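Local coordinates for protein allergen Aed a 2 (PDB 3DXL) that binds and sequesters biogenic amines and leukotrienes of the vertebrate host, and so helps the female mosquito to take a blood meal, at residues 214-220 / 259-263; 151-155 / 192-198; 169-173 / 296-302. One frame throughout, in Å; residues are numbered along the deposited sequence.

Contact 1 (214-220 / 259-263)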
loop_
_atom_site.group_PDB
_atom_site.type_symbol
_atom_site.label_atom_id
_atom_site.label_comp_id
_atom_site.label_asym_id
_atom_site.label_seq_id
_atom_site.Cartn_x
_atom_site.Cartn_y
_atom_site.Cartn_z
ATOM N N ASP A 214 -5.792 -6.396 8.994
ATOM C CA ASP A 214 -7.118 -6.569 8.405
ATOM C C ASP A 214 -8.075 -7.404 9.266
ATOM O O ASP A 214 -9.271 -7.137 9.289
ATOM C CB ASP A 214 -7.006 -7.139 6.999
ATOM C CG ASP A 214 -6.565 -6.095 5.983
ATOM O OD1 ASP A 214 -6.549 -4.880 6.314
ATOM O OD2 ASP A 214 -6.237 -6.499 4.846
ATOM N N PHE A 215 -7.541 -8.382 10.000
ATOM C CA PHE A 215 -8.354 -9.099 10.993
ATOM C C PHE A 215 -8.842 -8.170 12.099
ATOM O O PHE A 215 -10.020 -8.192 12.475
ATOM C CB PHE A 215 -7.586 -10.266 11.617
ATOM C CG PHE A 215 -7.769 -11.582 10.898
ATOM C CD1 PHE A 215 -7.509 -11.688 9.538
ATOM C CD2 PHE A 215 -8.149 -12.721 11.600
ATOM C CE1 PHE A 215 -7.660 -12.902 8.878
ATOM C CE2 PHE A 215 -8.304 -13.944 10.942
ATOM C CZ PHE A 215 -8.048 -14.029 9.585
ATOM N N LYS A 216 -7.939 -7.327 12.610
ATOM C CA LYS A 216 -8.318 -6.431 13.686
ATOM C C LYS A 216 -9.383 -5.439 13.238
ATOM O O LYS A 216 -10.280 -5.094 14.005
ATOM C CB LYS A 216 -7.093 -5.727 14.267
ATOM C CG LYS A 216 -6.177 -6.683 15.013
ATOM C CD LYS A 216 -4.973 -5.998 15.624
ATOM C CE LYS A 216 -4.081 -7.018 16.326
ATOM N NZ LYS A 216 -2.779 -6.425 16.747
ATOM N N LEU A 217 -9.316 -5.027 11.971
ATOM C CA LEU A 217 -10.309 -4.104 11.424
ATOM C C LEU A 217 -11.708 -4.702 11.265
ATOM O O LEU A 217 -12.683 -3.962 11.170
ATOM C CB LEU A 217 -9.832 -3.488 10.104
ATOM C CG LEU A 217 -8.771 -2.405 10.313
ATOM C CD1 LEU A 217 -8.036 -2.113 9.017
ATOM C CD2 LEU A 217 -9.378 -1.135 10.914
ATOM N N VAL A 218 -11.812 -6.031 11.250
ATOM C CA VAL A 218 -13.128 -6.677 11.313
ATOM C C VAL A 218 -13.396 -7.289 12.683
ATOM O O VAL A 218 -14.234 -8.189 12.826
ATOM C CB VAL A 218 -13.385 -7.683 10.156
ATOM C CG1 VAL A 218 -13.420 -6.948 8.832
ATOM C CG2 VAL A 218 -12.346 -8.784 10.135
ATOM N N ASN A 219 -12.686 -6.786 13.697
ATOM C CA ASN A 219 -12.941 -7.144 15.100
ATOM C C ASN A 219 -12.699 -8.625 15.402
ATOM O O ASN A 219 -13.420 -9.249 16.187
ATOM C CB ASN A 219 -14.343 -6.680 15.528
ATOM C CG ASN A 219 -14.624 -5.231 15.118
ATOM O OD1 ASN A 219 -13.803 -4.336 15.350
ATOM N ND2 ASN A 219 -15.772 -5.001 14.495
ATOM N N LYS A 220 -11.664 -9.176 14.777
ATOM C CA LYS A 220 -11.295 -10.574 14.971
ATOM C C LYS A 220 -9.936 -10.665 15.644
ATOM O O LYS A 220 -9.008 -9.927 15.315
ATOM C CB LYS A 220 -11.295 -11.337 13.637
ATOM C CG LYS A 220 -12.647 -11.388 12.930
ATOM C CD LYS A 220 -13.692 -12.164 13.724
ATOM C CE LYS A 220 -15.062 -12.089 13.059
ATOM N NZ LYS A 220 -16.124 -12.553 13.992
ATOM N N ASP A 259 -13.135 -16.023 9.172
ATOM C CA ASP A 259 -12.572 -14.736 9.560
ATOM C C ASP A 259 -11.719 -14.146 8.447
ATOM O O ASP A 259 -11.771 -12.938 8.210
ATOM C CB ASP A 259 -11.745 -14.881 10.837
ATOM C CG ASP A 259 -12.596 -15.113 12.060
ATOM O OD1 ASP A 259 -13.837 -15.039 11.961
ATOM O OD2 ASP A 259 -12.009 -15.338 13.134
ATOM N N PHE A 260 -10.938 -14.989 7.772
ATOM C CA PHE A 260 -10.149 -14.526 6.626
ATOM C C PHE A 260 -11.013 -13.925 5.527
ATOM O O PHE A 260 -10.718 -12.835 5.022
ATOM C CB PHE A 260 -9.250 -15.624 6.044
ATOM C CG PHE A 260 -8.612 -15.232 4.744
ATOM C CD1 PHE A 260 -7.535 -14.350 4.726
ATOM C CD2 PHE A 260 -9.118 -15.694 3.539
ATOM C CE1 PHE A 260 -6.964 -13.952 3.523
ATOM C CE2 PHE A 260 -8.553 -15.302 2.341
ATOM C CZ PHE A 260 -7.473 -14.437 2.336
ATOM N N LYS A 261 -12.056 -14.641 5.121
ATOM C CA LYS A 261 -12.937 -14.142 4.069
ATOM C C LYS A 261 -13.569 -12.814 4.483
ATOM O O LYS A 261 -13.653 -11.894 3.684
ATOM C CB LYS A 261 -13.996 -15.178 3.707
ATOM C CG LYS A 261 -13.413 -16.424 3.049
ATOM C CD LYS A 261 -14.458 -17.518 2.894
ATOM C CE LYS A 261 -13.840 -18.756 2.289
ATOM N NZ LYS A 261 -14.852 -19.837 2.081
ATOM N N GLU A 262 -13.972 -12.707 5.744
ATOM C CA GLU A 262 -14.533 -11.465 6.250
ATOM C C GLU A 262 -13.522 -10.311 6.190
ATOM O O GLU A 262 -13.837 -9.211 5.718
ATOM C CB GLU A 262 -15.079 -11.659 7.663
ATOM C CG GLU A 262 -15.881 -10.478 8.127
ATOM C CD GLU A 262 -16.603 -10.670 9.451
ATOM O OE1 GLU A 262 -16.626 -11.795 10.009
ATOM O OE2 GLU A 262 -17.171 -9.671 9.921
ATOM N N ALA A 263 -12.301 -10.577 6.640
ATOM C CA ALA A 263 -11.240 -9.578 6.634
ATOM C C ALA A 263 -10.868 -9.157 5.207
ATOM O O ALA A 263 -10.663 -7.971 4.923
ATOM C CB ALA A 263 -10.036 -10.121 7.354
HETATM O O HOH W 1 -10.284 -5.936 6.900
HETATM O O HOH W 2 -16.752 -9.161 12.642
HETATM O O HOH W 3 -18.298 -12.448 12.078
HETATM O O HOH W 4 -15.563 -15.257 14.266
#
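A263 and F215 mark the tight end of this contact, where the last turn of helix 208-217 lies against helix 257-271 and the two CA atoms come within 5.2 Å. Alanine suits the spot because its single methyl fits between backbones this close: A263 CB lies 3.6 Å from D214 O and 3.7 Å from F215 CD1. The F215 ring reaches along helix 257-271, its CZ 3.5 Å from F260 N and its CE2 3.6 Å from D259 CB, with D259 O over one face near the rim. Branched V218 rests CG2 on the backbone of A263. Even here one water intervenes, donating to both D214 O and A263 O, while the D214 carboxylate turns elsewhere, to Y199, R267 and R270.

The other end is looser and wet. K220 lays its aliphatic CD against D259 OD1 and, with its chain bent at chi2 (-65°), NZ ends near both D259 and E262: the salt bridge to D259 OD1 is long, 3.9 Å, and E262 OE1 stands farther still. Waters bridge NZ to each acid, and a third links V218 O with E262 OE2, which also bonds Y284. N219, with positive phi, is the C-prime residue of a Schellman motif (K220 N to F215 O, N219 N to K216 O); this ending, typical of alpha-helix C-termini, leaves the K220 side chain starting toward helix 257-271.

Contact 2 (151-155 / 192-198)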
loop_
_atom_site.group_PDB
_atom_site.type_symbol
_atom_site.label_atom_id
_atom_site.label_comp_id
_atom_site.label_asym_id
_atom_site.label_seq_id
_atom_site.Cartn_x
_atom_site.Cartn_y
_atom_site.Cartn_z
ATOM N N GLN A 151 -10.213 2.974 -7.630
ATOM C CA GLN A 151 -10.471 1.655 -8.206
ATOM C C GLN A 151 -10.188 0.550 -7.186
ATOM O O GLN A 151 -9.126 0.510 -6.581
ATOM C CB GLN A 151 -9.639 1.440 -9.472
ATOM C CG GLN A 151 -9.905 0.092 -10.134
ATOM C CD GLN A 151 -9.070 -0.141 -11.375
ATOM O OE1 GLN A 151 -7.939 0.345 -11.492
ATOM N NE2 GLN A 151 -9.621 -0.923 -12.308
ATOM N N SER A 152 -11.140 -0.359 -6.997
ATOM C CA SER A 152 -10.864 -1.559 -6.215
ATOM C C SER A 152 -9.580 -2.219 -6.702
ATOM O O SER A 152 -9.422 -2.451 -7.906
ATOM C CB SER A 152 -12.005 -2.543 -6.401
ATOM O OG SER A 152 -11.644 -3.825 -5.915
ATOM N N TYR A 153 -8.660 -2.539 -5.794
ATOM C CA TYR A 153 -7.447 -3.215 -6.232
ATOM C C TYR A 153 -7.772 -4.595 -6.812
ATOM O O TYR A 153 -7.145 -5.054 -7.762
ATOM C CB TYR A 153 -6.381 -3.322 -5.126
ATOM C CG TYR A 153 -4.987 -3.382 -5.721
ATOM C CD1 TYR A 153 -4.180 -2.246 -5.755
ATOM C CD2 TYR A 153 -4.495 -4.552 -6.308
ATOM C CE1 TYR A 153 -2.924 -2.274 -6.339
ATOM C CE2 TYR A 153 -3.251 -4.599 -6.897
ATOM C CZ TYR A 153 -2.463 -3.451 -6.915
ATOM O OH TYR A 153 -1.221 -3.479 -7.507
ATOM N N PHE A 154 -8.753 -5.265 -6.213
ATOM C CA PHE A 154 -9.187 -6.570 -6.712
ATOM C C PHE A 154 -9.675 -6.458 -8.159
ATOM O O PHE A 154 -9.322 -7.287 -8.997
ATOM C CB PHE A 154 -10.294 -7.157 -5.825
ATOM C CG PHE A 154 -9.828 -7.654 -4.471
ATOM C CD1 PHE A 154 -10.200 -8.929 -4.050
ATOM C CD2 PHE A 154 -9.085 -6.864 -3.598
ATOM C CE1 PHE A 154 -9.817 -9.418 -2.810
ATOM C CE2 PHE A 154 -8.702 -7.363 -2.334
ATOM C CZ PHE A 154 -9.074 -8.639 -1.944
ATOM N N GLU A 155 -10.486 -5.443 -8.447
ATOM C CA GLU A 155 -10.968 -5.227 -9.809
ATOM C C GLU A 155 -9.846 -4.930 -10.783
ATOM O O GLU A 155 -9.873 -5.401 -11.915
ATOM C CB GLU A 155 -12.033 -4.148 -9.842
ATOM C CG GLU A 155 -13.286 -4.601 -9.153
ATOM C CD GLU A 155 -14.413 -3.611 -9.244
ATOM O OE1 GLU A 155 -14.281 -2.586 -9.955
ATOM O OE2 GLU A 155 -15.448 -3.876 -8.601
ATOM N N CYS A 192 -0.956 -10.740 -7.946
ATOM C CA CYS A 192 -1.363 -9.339 -8.134
ATOM C C CYS A 192 -2.162 -8.836 -6.937
ATOM O O CYS A 192 -1.884 -7.753 -6.406
ATOM C CB CYS A 192 -2.175 -9.202 -9.429
ATOM S SG CYS A 192 -2.819 -7.546 -9.829
ATOM N N VAL A 193 -3.130 -9.628 -6.484
ATOM C CA VAL A 193 -4.000 -9.204 -5.386
ATOM C C VAL A 193 -3.244 -9.170 -4.052
ATOM O O VAL A 193 -3.299 -8.172 -3.330
ATOM C CB VAL A 193 -5.252 -10.098 -5.271
ATOM C CG1 VAL A 193 -6.069 -9.724 -4.051
ATOM C CG2 VAL A 193 -6.100 -9.990 -6.530
ATOM N N MET A 194 -2.544 -10.256 -3.735
ATOM C CA MET A 194 -1.837 -10.361 -2.453
ATOM C C MET A 194 -0.742 -9.307 -2.295
ATOM O O MET A 194 -0.519 -8.800 -1.198
ATOM C CB MET A 194 -1.258 -11.767 -2.268
ATOM C CG MET A 194 -2.307 -12.864 -2.183
ATOM S SD MET A 194 -3.198 -12.944 -0.611
ATOM C CE MET A 194 -1.995 -13.796 0.430
ATOM N N LYS A 195 -0.061 -8.978 -3.390
ATOM C CA LYS A 195 0.925 -7.901 -3.340
ATOM C C LYS A 195 0.239 -6.540 -3.279
ATOM O O LYS A 195 0.711 -5.627 -2.600
ATOM C CB LYS A 195 1.898 -7.992 -4.515
ATOM C CG LYS A 195 2.884 -9.117 -4.322
ATOM C CD LYS A 195 3.798 -9.285 -5.507
ATOM C CE LYS A 195 4.849 -10.339 -5.235
ATOM N NZ LYS A 195 5.434 -10.848 -6.497
ATOM N N GLY A 196 -0.893 -6.404 -3.961
ATOM C CA GLY A 196 -1.621 -5.141 -3.981
ATOM C C GLY A 196 -2.205 -4.732 -2.649
ATOM O O GLY A 196 -2.385 -3.547 -2.380
ATOM N N ILE A 197 -2.529 -5.712 -1.811
ATOM C CA ILE A 197 -2.975 -5.419 -0.449
ATOM C C ILE A 197 -1.883 -5.666 0.582
ATOM O O ILE A 197 -2.140 -5.630 1.782
ATOM C CB ILE A 197 -4.257 -6.175 -0.082
ATOM C CG1 ILE A 197 -4.001 -7.707 -0.108
ATOM C CG2 ILE A 197 -5.378 -5.682 -0.998
ATOM C CD1 ILE A 197 -5.158 -8.572 0.336
ATOM N N ARG A 198 -0.673 -5.919 0.083
ATOM C CA ARG A 198 0.547 -5.916 0.901
ATOM C C ARG A 198 0.651 -7.091 1.879
ATOM O O ARG A 198 1.423 -7.058 2.828
ATOM C CB ARG A 198 0.734 -4.554 1.605
ATOM C CG ARG A 198 1.421 -3.482 0.745
ATOM C CD ARG A 198 0.546 -2.950 -0.389
ATOM N NE ARG A 198 1.209 -1.867 -1.117
ATOM C CZ ARG A 198 0.696 -1.212 -2.150
ATOM N NH1 ARG A 198 -0.505 -1.512 -2.627
ATOM N NH2 ARG A 198 1.399 -0.243 -2.729
HETATM O O HOH W 5 -0.116 -5.970 -7.503
#
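Y153 and F154, side by side at the start of helix 153-161, meet the last turn of helix 184-196 with their rings. S152 before them is the N-cap: its OG accepts from E155 N at 3.2 Å, nearly straight (167°), and also bonds E268, so the helix start that presents both rings is tied to a noradrenaline-binding residue.

Y153 carries its ring onto G196, whose CA sits 3.6 Å from the ring centroid in a CH-pi contact over the face. Glycine suits the place, since a CB there would point into the ring. CE2 of the Y153 ring also comes near C192, obliquely, 3.5 Å from its O and 4.2 Å from SG, the latter a sulfur-aromatic contact; that sulfur is in the disulfide with C157. One water joins Y153 OH to C192 O, 2.7 Å from each.

F154 extends at roughly a right angle to Y153. With CG beside the backbone N (chi1 -73°), its ring receives V193 CG1 over the centre, 3.8 Å from the centroid and 11° off the normal, while I197 CG2 approaches CE2 obliquely at 4.0 Å. F264 meets the same ring edge-to-face.

No direct hydrogen bond crosses between the segments. Cohesion therefore rests on dispersion and weak CH-pi attraction, with the tyrosine hydroxyl served through water and the disulfide tying the two helices covalently.

Contact 3 (169-173 / 296-302)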
loop_
_atom_site.group_PDB
_atom_site.type_symbol
_atom_site.label_atom_id
_atom_site.label_comp_id
_atom_site.label_asym_id
_atom_site.label_seq_id
_atom_site.Cartn_x
_atom_site.Cartn_y
_atom_site.Cartn_z
ATOM N N ARG A 169 -13.648 -14.048 -18.564
ATOM C CA ARG A 169 -14.404 -13.240 -17.615
ATOM C C ARG A 169 -15.287 -14.085 -16.703
ATOM O O ARG A 169 -15.418 -13.798 -15.513
ATOM C CB ARG A 169 -15.233 -12.187 -18.361
ATOM C CG ARG A 169 -15.843 -11.121 -17.467
ATOM C CD ARG A 169 -14.742 -10.304 -16.815
ATOM N NE ARG A 169 -15.229 -9.027 -16.317
ATOM C CZ ARG A 169 -14.448 -8.113 -15.747
ATOM N NH1 ARG A 169 -13.148 -8.334 -15.616
ATOM N NH2 ARG A 169 -14.976 -6.973 -15.327
ATOM N N GLN A 170 -15.862 -15.145 -17.268
ATOM C CA GLN A 170 -16.787 -16.035 -16.553
ATOM C C GLN A 170 -16.176 -16.678 -15.311
ATOM O O GLN A 170 -16.892 -17.022 -14.379
ATOM C CB GLN A 170 -17.330 -17.115 -17.506
ATOM C CG GLN A 170 -16.259 -18.055 -18.071
ATOM C CD GLN A 170 -16.789 -19.022 -19.122
ATOM O OE1 GLN A 170 -17.787 -19.705 -18.902
ATOM N NE2 GLN A 170 -16.112 -19.091 -20.261
ATOM N N GLN A 171 -14.854 -16.826 -15.290
ATOM C CA GLN A 171 -14.190 -17.438 -14.145
ATOM C C GLN A 171 -14.326 -16.616 -12.869
ATOM O O GLN A 171 -14.169 -17.149 -11.776
ATOM C CB GLN A 171 -12.722 -17.713 -14.447
ATOM C CG GLN A 171 -12.503 -18.751 -15.539
ATOM C CD GLN A 171 -11.045 -19.115 -15.683
ATOM O OE1 GLN A 171 -10.377 -19.476 -14.714
ATOM N NE2 GLN A 171 -10.537 -19.024 -16.901
ATOM N N LEU A 172 -14.629 -15.327 -13.009
ATOM C CA LEU A 172 -14.782 -14.478 -11.831
ATOM C C LEU A 172 -15.926 -14.953 -10.933
ATOM O O LEU A 172 -15.896 -14.714 -9.735
ATOM C CB LEU A 172 -14.963 -13.015 -12.226
ATOM C CG LEU A 172 -13.733 -12.350 -12.849
ATOM C CD1 LEU A 172 -14.040 -10.884 -13.104
ATOM C CD2 LEU A 172 -12.492 -12.492 -11.960
ATOM N N CYS A 173 -16.925 -15.624 -11.510
ATOM C CA CYS A 173 -18.019 -16.190 -10.724
ATOM C C CYS A 173 -17.494 -17.096 -9.621
ATOM O O CYS A 173 -17.945 -17.012 -8.479
ATOM C CB CYS A 173 -18.983 -16.964 -11.624
ATOM S SG CYS A 173 -19.928 -15.911 -12.727
ATOM N N ILE A 296 -21.620 -10.882 -12.572
ATOM C CA ILE A 296 -20.389 -10.307 -13.117
ATOM C C ILE A 296 -20.767 -9.457 -14.331
ATOM O O ILE A 296 -21.325 -9.970 -15.303
ATOM C CB ILE A 296 -19.344 -11.391 -13.520
ATOM C CG1 ILE A 296 -19.040 -12.348 -12.354
ATOM C CG2 ILE A 296 -18.061 -10.748 -14.065
ATOM C CD1 ILE A 296 -18.410 -11.709 -11.123
ATOM N N ASP A 297 -20.466 -8.160 -14.258
ATOM C CA ASP A 297 -20.832 -7.187 -15.299
ATOM C C ASP A 297 -22.314 -7.283 -15.681
ATOM O O ASP A 297 -22.664 -7.237 -16.863
ATOM C CB ASP A 297 -19.956 -7.348 -16.553
ATOM C CG ASP A 297 -18.486 -7.515 -16.229
ATOM O OD1 ASP A 297 -17.947 -6.731 -15.414
ATOM O OD2 ASP A 297 -17.868 -8.432 -16.807
ATOM N N GLY A 298 -23.171 -7.442 -14.676
ATOM C CA GLY A 298 -24.612 -7.545 -14.895
ATOM C C GLY A 298 -25.107 -8.929 -15.286
ATOM O O GLY A 298 -26.313 -9.194 -15.216
ATOM N N LYS A 299 -24.187 -9.802 -15.709
ATOM C CA LYS A 299 -24.531 -11.166 -16.110
ATOM C C LYS A 299 -24.637 -12.085 -14.896
ATOM O O LYS A 299 -23.790 -12.047 -14.000
ATOM C CB LYS A 299 -23.507 -11.726 -17.103
ATOM C CG LYS A 299 -23.414 -10.974 -18.425
ATOM C CD LYS A 299 -22.542 -11.732 -19.417
ATOM C CE LYS A 299 -22.430 -11.006 -20.748
ATOM N NZ LYS A 299 -21.476 -9.858 -20.694
ATOM N N GLN A 300 -25.682 -12.909 -14.876
ATOM C CA GLN A 300 -25.917 -13.848 -13.782
ATOM C C GLN A 300 -24.928 -15.006 -13.815
ATOM O O GLN A 300 -24.700 -15.614 -14.864
ATOM C CB GLN A 300 -27.343 -14.401 -13.844
ATOM C CG GLN A 300 -28.446 -13.352 -13.759
ATOM C CD GLN A 300 -28.694 -12.866 -12.342
ATOM O OE1 GLN A 300 -28.795 -13.661 -11.405
ATOM N NE2 GLN A 300 -28.809 -11.555 -12.183
ATOM N N CYS A 301 -24.343 -15.306 -12.658
ATOM C CA CYS A 301 -23.452 -16.454 -12.523
ATOM C C CYS A 301 -24.257 -17.749 -12.432
ATOM O O CYS A 301 -25.275 -17.792 -11.737
ATOM C CB CYS A 301 -22.553 -16.301 -11.296
ATOM S SG CYS A 301 -21.283 -15.039 -11.483
ATOM N N PRO A 302 -23.806 -18.806 -13.136
ATOM C CA PRO A 302 -24.492 -20.103 -13.087
ATOM C C PRO A 302 -24.356 -20.806 -11.731
ATOM O O PRO A 302 -24.953 -21.872 -11.523
ATOM C CB PRO A 302 -23.798 -20.911 -14.190
ATOM C CG PRO A 302 -22.461 -20.288 -14.338
ATOM C CD PRO A 302 -22.635 -18.833 -14.033
#
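C173 and C301 face each other with CA atoms 5.7 Å apart, where segment 169-173 meets a small hairpin whose type I' turn runs from I296 to K299, closed by backbone bonds in both directions between those two residues. D297 and G298 at the corners both have positive phi: a type I' turn needs left-handed conformations at both, which glycine adopts readily and aspartate tolerates better than most residues.

The covalent link is the disulfide, C173 SG to C301 SG 2.0 Å with chi3 -81°, near the right angle preferred by such bonds. Each sulfur stands beside its own backbone N, and both side chains start out toward the opposite segment. I296 packs beside the disulfide: its CG1 lies 3.7 Å from C173 SG and its CD1 3.8 Å from L172 CB. A branched, apolar residue suits this place because its separate arms can touch different neighbours, and CG2 leans toward the arginine.

R169 and D297 form the polar side. Here the guanidinium grips the carboxylate side-on through two nearly straight bonds: R169 NE to D297 OD2 at 2.7 Å and R169 NH2 to D297 OD1 at 3.0 Å. Both oxygens use their syn lone pairs, and the two planes lie only 15° apart, so the pair is held flat as well as close. L172 CD1 lies over one face of the guanidinium, which is also held from NH1 by Y162 O and N159 OD1 while NE and NH2 hold the acid.

A salt bridge and a disulfide thus clasp the C-terminal hairpin to segment 169-173, with an isoleucine between them. This ties the chain end to the C-terminal, amine-binding half of this PBP/GOBP-family protein, beside residues of its pocket: I296 neighbours R176 and L172 neighbours E158, both noradrenaline-binding.

All three contacts belong to the C-terminal, amine-binding half of the protein, yet none touches another. Contact 2 is about 17 Å from contact 1 and 19 Å from contact 3, while contacts 1 and 3 are 26 Å apart, all measured between centres. Along the chain, contact 2 closes before contact 1 opens, and contact 3, joining residues 169-173 to the C-terminal 296-302, spans all of contact 1 and interleaves with contact 2. Helices 184-196 and 208-217 lead directly from contact 2 to contact 1. Each contact lies near noradrenaline-binding residues, D265 for contact 1, H189 and E268 for contact 2 and others for contact 3, consistent with their framing one amine pocket.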